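Alpha/beta hydrolase fold protein (Ochrobactrum, PDB 4G9E) acts as an N-acyl homoserine lactonase, an alpha/beta-hydrolase that opens the lactone ring of bacterial N-acyl homoserine lactone signals. Local coordinates at residues A81-T85 and E110-Y115; S20-A25 and G49-R53; N234-G238 and R264-D268. All coordinates share one frame; numbering follows the deposited sequence.

Overall arrangement
Along the chain the three contacts come in the order interaction 2, interaction 1, interaction 3, each closing before the next opens. All belong to the alpha/beta-hydrolase fold and are built round its central sheet, their centres 19 to 22 Å apart. Interaction 2 joins the starts of the parallel strands 24-30 and 52-57; interaction 1 packs helix 77-91 against the end of helix 103-111; interaction 3 ties the loop before the outermost strand 241-243 to helix 255-270. That last helix links two of them, since W52 of interaction 2 packs on I266 of interaction 3. Interaction 1 stays about 9 Å (nearest atoms) from either. The side chain of E110, in interaction 1, lies about 11 Å from the bound N-butanoyl-homoserine; the contacts join parts of the fold.

Interaction 1: residues A81-T85 and E110-Y115; sequences ADAMT and EMIARY
R114 reaches along the side of helix 77-91, its aliphatic chain extended from CG to NE, and touches three residues there. NE, where the extended part finishes, donates to D82 OD1 over 2.9 Å, a salt bridge with a rather bent N-H...O angle of 138°. The nitrogen comes from above the carboxylate, whose plane stands 77° from that of the guanidinium. A water also bridges D82 OD2 and R114 NH2. Back on its own segment R114 NH1 bonds to E110 O at 2.8 Å, which helps fix the guanidinium's rotation.

T85 sits across the root of that arginine, its OG1 3.6 Å from R114 CB and its CG2 3.6 Å from R114 O. With OG1 anti to the carbonyl carbon (chi1 -59°), the hydroxyl turns back along the helix and donates to A81 O at 2.8 Å. That carbonyl takes T85 N as well, from the opposite face of its plane.

A81 offers a small methyl to the apolar part: its CB lies 3.7 Å from M111 CG, while M111 SD rests 3.8 Å from M84 CB. Further in, M111 packs on L28 and I30 of strand 24-30, and Y115 OH bonds to I93 O and A96 N, so the two helices meet over strand 24-30, with helix 200-206 alongside E110.

Interaction 2: residues S20-A25 and G49-R53; sequences SEGEGA and GKKWR
G24 N donates to K51 O at 2.8 Å, the shortest of the backbone bonds joining the loop and strand start 20-25 to the segment 49-53. Next along, R53 N gives its proton to A25 O at 3.2 Å, with a weak second approach to G24 O. G22 is packed tightly: its CA makes C-H...O contacts to K50 O and, at 3.5 Å, to W52 O. A side chain has no place there, because a CB on G22 would fall 2.1 Å from W52 O. A water completes the join, accepting from E23 N and donating to K50 O.

Of the side chains, S20 tucks its hydroxyl under the end of the helix, OG lying 2.8 Å from G49 O and 2.9 Å from W52 O; it also bonds to V54 N. Chi1 of 75° places OG between the backbone N and the carbonyl carbon, which turns it in to these oxygens. W52 presents its ring edge to A25 O, 3.3 Å from CD1, with A25 CB beside it. R53 brushes G22 O with its CB, then runs out extended to a salt bridge with E19.

The segment 20-25 thus runs into strand 24-30 beside the start of strand 52-57, which lies between strands 13-19 and 24-30 in the sheet. Backbone bonds continue to both neighbours, S20 with V54 and R53 with L27, while the W52 indole packs on A263 and I266 of helix 255-270.

Interaction 3: residues N234-G238 and R264-D268; sequences NLWEG and RFIRD
W236 lays its indole against helix 255-270 between F265, R264 and D268. F265 turns its ring edge to one face of the indole, an edge-to-face (T-shaped) pair with 4.7 Å from the F265 ring centroid to that of the five-membered ring and planes at 71°. F265 CB sits 4.1 Å from the centroid of the W236 six-membered ring, a CH-pi contact over the face. E237 CG covers the other face, so the indole is sandwiched. It gets there with CG anti to the backbone N (chi1 178°), which carries the ring toward the helix.

Two kinds of polar bond join the segments. W236 NE1 donates to D268 OD2 at 2.8 Å, nearly straight at 163°, in the ring plane and onto the anti lone pair of the carboxylate oxygen. Were W236 an alanine, D268 OD2 would probably lose its indole donor and a gap would be likely to open between F265 and the E237 chain. The salt bridge is a side-on, two-nitrogen grip: R264 NE meets E237 OE2 at 2.7 Å and R264 NH1 meets E237 OE1 at 3.0 Å, both on the syn side, with guanidinium and carboxylate almost coplanar. R267 takes the remaining oxygen of the aspartate, NE and NH1 both donating to D268 OD1.

E237 OE2 and D268 OD2 lie only 4.4 Å apart, yet one water donates to both, and R264 and R267 each add a positive charge. The like charges are therefore probably well offset, and the loop before strand 241-243 is held to the helix by a buried aromatic contact edged with paired charges.

Interaction 1: residues A81-T85 and E110-Y115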
loop_
_atom_site.group_PDB
_atom_site.type_symbol
_atom_site.label_atom_id
_atom_site.label_comp_id
_atom_site.label_asym_id
_atom_site.label_seq_id
_atom_site.Cartn_x
_atom_site.Cartn_y
_atom_site.Cartn_z
ATOM N N ALA A 81 -4.976 7.087 -5.798
ATOM C CA ALA A 81 -5.816 6.048 -6.388
ATOM C C ALA A 81 -6.106 6.367 -7.847
ATOM O O ALA A 81 -6.096 5.473 -8.700
ATOM C CB ALA A 81 -7.088 5.870 -5.595
ATOM N N ASP A 82 -6.378 7.639 -8.149
ATOM C CA ASP A 82 -6.540 8.053 -9.539
ATOM C C ASP A 82 -5.272 7.753 -10.325
ATOM O O ASP A 82 -5.329 7.180 -11.414
ATOM C CB ASP A 82 -6.884 9.545 -9.636
ATOM C CG ASP A 82 -8.347 9.822 -9.396
ATOM O OD1 ASP A 82 -9.178 8.993 -9.816
ATOM O OD2 ASP A 82 -8.671 10.862 -8.791
ATOM N N ALA A 83 -4.126 8.127 -9.768
ATOM C CA ALA A 83 -2.860 7.913 -10.465
ATOM C C ALA A 83 -2.609 6.429 -10.747
ATOM O O ALA A 83 -2.201 6.057 -11.848
ATOM C CB ALA A 83 -1.700 8.513 -9.669
ATOM N N MET A 84 -2.841 5.582 -9.751
ATOM C CA MET A 84 -2.608 4.159 -9.950
ATOM C C MET A 84 -3.599 3.565 -10.947
ATOM O O MET A 84 -3.258 2.658 -11.700
ATOM C CB MET A 84 -2.654 3.413 -8.619
ATOM C CG MET A 84 -1.509 3.763 -7.671
ATOM S SD MET A 84 0.162 3.481 -8.325
ATOM C CE MET A 84 0.577 5.109 -8.934
ATOM N N THR A 85 -4.824 4.076 -10.950
ATOM C CA THR A 85 -5.804 3.606 -11.913
ATOM C C THR A 85 -5.361 3.985 -13.332
ATOM O O THR A 85 -5.491 3.191 -14.262
ATOM C CB THR A 85 -7.218 4.138 -11.589
ATOM O OG1 THR A 85 -7.608 3.705 -10.280
ATOM C CG2 THR A 85 -8.219 3.599 -12.592
ATOM N N GLU A 110 -9.482 3.298 -1.803
ATOM C CA GLU A 110 -10.020 4.302 -2.713
ATOM C C GLU A 110 -10.043 3.811 -4.172
ATOM O O GLU A 110 -10.808 4.328 -4.980
ATOM C CB GLU A 110 -9.279 5.634 -2.566
ATOM C CG GLU A 110 -9.323 6.238 -1.155
ATOM C CD GLU A 110 -10.719 6.643 -0.701
ATOM O OE1 GLU A 110 -11.595 6.875 -1.557
ATOM O OE2 GLU A 110 -10.935 6.721 0.527
ATOM N N MET A 111 -9.240 2.802 -4.502
ATOM C CA MET A 111 -9.277 2.238 -5.848
ATOM C C MET A 111 -10.482 1.347 -6.098
ATOM O O MET A 111 -10.814 1.080 -7.244
ATOM C CB MET A 111 -8.005 1.459 -6.180
ATOM C CG MET A 111 -6.804 2.321 -6.444
ATOM S SD MET A 111 -5.343 1.360 -6.887
ATOM C CE MET A 111 -5.754 0.805 -8.533
ATOM N N ILE A 112 -11.138 0.873 -5.045
ATOM C CA ILE A 112 -12.252 -0.048 -5.241
ATOM C C ILE A 112 -13.294 0.558 -6.180
ATOM O O ILE A 112 -13.780 -0.108 -7.092
ATOM C CB ILE A 112 -12.866 -0.496 -3.899
ATOM C CG1 ILE A 112 -11.857 -1.347 -3.112
ATOM C CG2 ILE A 112 -14.168 -1.262 -4.119
ATOM C CD1 ILE A 112 -12.288 -1.660 -1.703
ATOM N N ALA A 113 -13.616 1.833 -5.987
ATOM C CA ALA A 113 -14.620 2.488 -6.817
ATOM C C ALA A 113 -14.125 2.804 -8.228
ATOM O O ALA A 113 -14.921 2.961 -9.148
ATOM C CB ALA A 113 -15.078 3.762 -6.147
ATOM N N ARG A 114 -12.816 2.930 -8.384
ATOM C CA ARG A 114 -12.201 3.394 -9.618
ATOM C C ARG A 114 -11.723 2.278 -10.536
ATOM O O ARG A 114 -11.488 2.511 -11.717
ATOM C CB ARG A 114 -11.010 4.294 -9.280
ATOM C CG ARG A 114 -11.408 5.573 -8.556
ATOM C CD ARG A 114 -10.187 6.352 -8.079
ATOM N NE ARG A 114 -10.583 7.687 -7.651
ATOM C CZ ARG A 114 -11.078 7.986 -6.457
ATOM N NH1 ARG A 114 -11.196 7.056 -5.521
ATOM N NH2 ARG A 114 -11.447 9.233 -6.193
ATOM N N TYR A 115 -11.567 1.083 -9.971
ATOM C CA TYR A 115 -10.903 -0.039 -10.625
ATOM C C TYR A 115 -11.796 -1.257 -10.416
ATOM O O TYR A 115 -11.500 -2.134 -9.607
ATOM C CB TYR A 115 -9.519 -0.221 -9.999
ATOM C CG TYR A 115 -8.583 -1.158 -10.731
ATOM C CD1 TYR A 115 -8.096 -0.852 -11.998
ATOM C CD2 TYR A 115 -8.154 -2.339 -10.140
ATOM C CE1 TYR A 115 -7.233 -1.711 -12.669
ATOM C CE2 TYR A 115 -7.282 -3.200 -10.800
ATOM C CZ TYR A 115 -6.825 -2.881 -12.059
ATOM O OH TYR A 115 -5.962 -3.739 -12.700
HETATM O O HOH W 1 -11.372 11.103 -8.412
#

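Interaction 2: residues S20-A25 and G49-R53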
loop_
_atom_site.group_PDB
_atom_site.type_symbol
_atom_site.label_atom_id
_atom_site.label_comp_id
_atom_site.label_asym_id
_atom_site.label_seq_id
_atom_site.Cartn_x
_atom_site.Cartn_y
_atom_site.Cartn_z
ATOM N N SER A 20 7.909 -7.774 -12.473
ATOM C CA SER A 20 8.533 -9.081 -12.591
ATOM C C SER A 20 8.142 -9.716 -13.930
ATOM O O SER A 20 7.277 -9.204 -14.645
ATOM C CB SER A 20 8.109 -9.983 -11.436
ATOM O OG SER A 20 6.777 -10.437 -11.612
ATOM N N GLU A 21 8.786 -10.830 -14.267
ATOM C CA GLU A 21 8.508 -11.524 -15.521
ATOM C C GLU A 21 7.553 -12.702 -15.347
ATOM O O GLU A 21 7.426 -13.535 -16.235
ATOM C CB GLU A 21 9.809 -11.951 -16.210
ATOM C CG GLU A 21 10.632 -10.756 -16.679
ATOM C CD GLU A 21 11.889 -11.142 -17.430
ATOM O OE1 GLU A 21 12.516 -12.158 -17.066
ATOM O OE2 GLU A 21 12.251 -10.419 -18.385
ATOM N N GLY A 22 6.864 -12.762 -14.213
ATOM C CA GLY A 22 5.883 -13.808 -13.995
ATOM C C GLY A 22 4.811 -13.841 -15.069
ATOM O O GLY A 22 4.343 -12.796 -15.527
ATOM N N GLU A 23 4.425 -15.051 -15.459
ATOM C CA GLU A 23 3.427 -15.275 -16.504
ATOM C C GLU A 23 2.004 -15.274 -15.970
ATOM O O GLU A 23 1.052 -15.236 -16.744
ATOM C CB GLU A 23 3.665 -16.626 -17.180
ATOM C CG GLU A 23 4.872 -16.686 -18.078
ATOM C CD GLU A 23 5.019 -18.042 -18.739
ATOM O OE1 GLU A 23 4.528 -19.046 -18.177
ATOM O OE2 GLU A 23 5.623 -18.107 -19.828
ATOM N N GLY A 24 1.861 -15.345 -14.653
ATOM C CA GLY A 24 0.557 -15.495 -14.038
ATOM C C GLY A 24 -0.198 -14.194 -13.885
ATOM O O GLY A 24 0.244 -13.137 -14.341
ATOM N N ALA A 25 -1.347 -14.285 -13.225
ATOM C CA ALA A 25 -2.201 -13.136 -12.964
ATOM C C ALA A 25 -1.422 -11.958 -12.365
ATOM O O ALA A 25 -0.476 -12.138 -11.607
ATOM C CB ALA A 25 -3.329 -13.541 -12.039
ATOM N N GLY A 49 6.962 -13.094 -7.409
ATOM C CA GLY A 49 7.254 -12.472 -8.688
ATOM C C GLY A 49 7.653 -13.430 -9.789
ATOM O O GLY A 49 7.515 -13.114 -10.976
ATOM N N LYS A 50 8.178 -14.589 -9.410
ATOM C CA LYS A 50 8.487 -15.604 -10.414
ATOM C C LYS A 50 7.237 -16.221 -11.021
ATOM O O LYS A 50 7.251 -16.557 -12.160
ATOM C CB LYS A 50 9.422 -16.705 -9.837
ATOM C CG LYS A 50 10.806 -16.148 -9.440
ATOM C CD LYS A 50 11.614 -17.149 -8.586
ATOM C CE LYS A 50 12.946 -16.666 -8.008
ATOM N NZ LYS A 50 13.872 -17.811 -7.879
ATOM N N LYS A 51 6.169 -16.308 -10.243
ATOM C CA LYS A 51 4.937 -16.890 -10.759
ATOM C C LYS A 51 3.996 -15.847 -11.345
ATOM O O LYS A 51 3.494 -15.997 -12.464
ATOM C CB LYS A 51 4.193 -17.650 -9.671
ATOM C CG LYS A 51 2.878 -18.195 -10.177
ATOM C CD LYS A 51 2.310 -19.233 -9.258
ATOM C CE LYS A 51 1.012 -19.759 -9.817
ATOM N NZ LYS A 51 0.604 -21.005 -9.125
ATOM N N TRP A 52 3.755 -14.797 -10.568
ATOM C CA TRP A 52 2.749 -13.807 -10.902
ATOM C C TRP A 52 3.412 -12.551 -11.423
ATOM O O TRP A 52 4.575 -12.284 -11.126
ATOM C CB TRP A 52 1.892 -13.524 -9.666
ATOM C CG TRP A 52 0.963 -14.670 -9.317
ATOM C CD1 TRP A 52 -0.139 -15.065 -10.026
ATOM C CD2 TRP A 52 1.046 -15.553 -8.180
ATOM N NE1 TRP A 52 -0.732 -16.143 -9.414
ATOM C CE2 TRP A 52 -0.037 -16.447 -8.271
ATOM C CE3 TRP A 52 1.923 -15.663 -7.088
ATOM C CZ2 TRP A 52 -0.273 -17.430 -7.316
ATOM C CZ3 TRP A 52 1.690 -16.651 -6.145
ATOM C CH2 TRP A 52 0.607 -17.527 -6.270
ATOM N N ARG A 53 2.674 -11.788 -12.226
ATOM C CA ARG A 53 3.193 -10.536 -12.756
ATOM C C ARG A 53 3.063 -9.453 -11.690
ATOM O O ARG A 53 2.012 -8.835 -11.535
ATOM C CB ARG A 53 2.447 -10.148 -14.028
ATOM C CG ARG A 53 2.945 -8.874 -14.673
ATOM C CD ARG A 53 2.174 -8.614 -15.946
ATOM N NE ARG A 53 2.649 -7.441 -16.666
ATOM C CZ ARG A 53 2.201 -7.093 -17.867
ATOM N NH1 ARG A 53 1.269 -7.830 -18.453
ATOM N NH2 ARG A 53 2.674 -6.015 -18.478
HETATM O O HOH W 2 5.841 -17.348 -14.446
#

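Interaction 3: residues N234-G238 and R264-D268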
loop_
_atom_site.group_PDB
_atom_site.type_symbol
_atom_site.label_atom_id
_atom_site.label_comp_id
_atom_site.label_asym_id
_atom_site.label_seq_id
_atom_site.Cartn_x
_atom_site.Cartn_y
_atom_site.Cartn_z
ATOM N N ASN A 234 -16.615 -8.718 2.687
ATOM C CA ASN A 234 -16.162 -10.041 2.284
ATOM C C ASN A 234 -14.729 -10.242 2.751
ATOM O O ASN A 234 -13.781 -10.123 1.972
ATOM C CB ASN A 234 -16.262 -10.155 0.767
ATOM C CG ASN A 234 -15.887 -11.523 0.250
ATOM O OD1 ASN A 234 -15.703 -12.472 1.014
ATOM N ND2 ASN A 234 -15.771 -11.633 -1.068
ATOM N N LEU A 235 -14.579 -10.515 4.045
ATOM C CA LEU A 235 -13.269 -10.650 4.665
ATOM C C LEU A 235 -12.670 -12.013 4.330
ATOM O O LEU A 235 -13.238 -13.060 4.660
ATOM C CB LEU A 235 -13.382 -10.489 6.178
ATOM C CG LEU A 235 -12.085 -10.555 6.977
ATOM C CD1 LEU A 235 -11.097 -9.497 6.508
ATOM C CD2 LEU A 235 -12.384 -10.407 8.462
ATOM N N TRP A 236 -11.522 -11.996 3.666
ATOM C CA TRP A 236 -10.880 -13.227 3.215
ATOM C C TRP A 236 -10.529 -14.132 4.388
ATOM O O TRP A 236 -9.845 -13.716 5.328
ATOM C CB TRP A 236 -9.637 -12.874 2.411
ATOM C CG TRP A 236 -8.852 -14.046 1.921
ATOM C CD1 TRP A 236 -9.217 -14.947 0.959
ATOM C CD2 TRP A 236 -7.539 -14.425 2.348
ATOM N NE1 TRP A 236 -8.209 -15.869 0.772
ATOM C CE2 TRP A 236 -7.169 -15.568 1.612
ATOM C CE3 TRP A 236 -6.642 -13.908 3.286
ATOM C CZ2 TRP A 236 -5.937 -16.195 1.781
ATOM C CZ3 TRP A 236 -5.424 -14.531 3.452
ATOM C CH2 TRP A 236 -5.084 -15.663 2.703
ATOM N N GLU A 237 -11.014 -15.369 4.313
ATOM C CA GLU A 237 -10.831 -16.382 5.360
ATOM C C GLU A 237 -11.500 -16.013 6.688
ATOM O O GLU A 237 -11.271 -16.652 7.712
ATOM C CB GLU A 237 -9.358 -16.787 5.517
ATOM C CG GLU A 237 -8.838 -17.506 4.282
ATOM C CD GLU A 237 -7.446 -18.093 4.438
ATOM O OE1 GLU A 237 -6.729 -17.730 5.397
ATOM O OE2 GLU A 237 -7.074 -18.921 3.578
ATOM N N GLY A 238 -12.348 -14.989 6.651
ATOM C CA GLY A 238 -13.240 -14.681 7.753
ATOM C C GLY A 238 -12.600 -14.082 8.984
ATOM O O GLY A 238 -13.233 -13.990 10.032
ATOM N N ARG A 264 -1.601 -17.395 -1.296
ATOM C CA ARG A 264 -2.885 -18.061 -1.139
ATOM C C ARG A 264 -4.019 -17.133 -1.565
ATOM O O ARG A 264 -4.959 -17.555 -2.234
ATOM C CB ARG A 264 -3.081 -18.570 0.289
ATOM C CG ARG A 264 -4.269 -19.502 0.441
ATOM C CD ARG A 264 -4.243 -20.216 1.777
ATOM N NE ARG A 264 -4.456 -19.361 2.946
ATOM C CZ ARG A 264 -3.539 -19.108 3.877
ATOM N NH1 ARG A 264 -3.855 -18.367 4.928
ATOM N NH2 ARG A 264 -2.310 -19.594 3.768
ATOM N N PHE A 265 -3.914 -15.864 -1.194
ATOM C CA PHE A 265 -4.912 -14.878 -1.570
ATOM C C PHE A 265 -4.964 -14.702 -3.089
ATOM O O PHE A 265 -6.049 -14.689 -3.679
ATOM C CB PHE A 265 -4.609 -13.546 -0.883
ATOM C CG PHE A 265 -5.660 -12.504 -1.105
ATOM C CD1 PHE A 265 -6.967 -12.728 -0.708
ATOM C CD2 PHE A 265 -5.337 -11.285 -1.689
ATOM C CE1 PHE A 265 -7.945 -11.755 -0.901
ATOM C CE2 PHE A 265 -6.311 -10.308 -1.885
ATOM C CZ PHE A 265 -7.608 -10.542 -1.477
ATOM N N ILE A 266 -3.810 -14.578 -3.738
ATOM C CA ILE A 266 -3.796 -14.440 -5.191
ATOM C C ILE A 266 -4.422 -15.672 -5.849
ATOM O O ILE A 266 -5.272 -15.550 -6.734
ATOM C CB ILE A 266 -2.384 -14.207 -5.751
ATOM C CG1 ILE A 266 -1.801 -12.890 -5.233
ATOM C CG2 ILE A 266 -2.412 -14.210 -7.272
ATOM C CD1 ILE A 266 -0.305 -12.763 -5.471
ATOM N N ARG A 267 -4.021 -16.862 -5.407
ATOM C CA ARG A 267 -4.590 -18.091 -5.950
ATOM C C ARG A 267 -6.110 -18.085 -5.780
ATOM O O ARG A 267 -6.854 -18.389 -6.717
ATOM C CB ARG A 267 -3.957 -19.314 -5.263
ATOM C CG ARG A 267 -4.287 -20.662 -5.891
ATOM C CD ARG A 267 -5.642 -21.233 -5.493
ATOM N NE ARG A 267 -5.907 -21.212 -4.060
ATOM C CZ ARG A 267 -5.517 -22.143 -3.191
ATOM N NH1 ARG A 267 -5.838 -22.001 -1.913
ATOM N NH2 ARG A 267 -4.820 -23.217 -3.582
ATOM N N ASP A 268 -6.572 -17.741 -4.585
ATOM C CA ASP A 268 -7.996 -17.743 -4.302
ATOM C C ASP A 268 -8.759 -16.754 -5.181
ATOM O O ASP A 268 -9.874 -17.035 -5.605
ATOM C CB ASP A 268 -8.273 -17.425 -2.835
ATOM C CG ASP A 268 -7.887 -18.543 -1.884
ATOM O OD1 ASP A 268 -7.509 -19.658 -2.325
ATOM O OD2 ASP A 268 -7.998 -18.281 -0.668
HETATM O O HOH W 3 -8.138 -19.998 1.394
#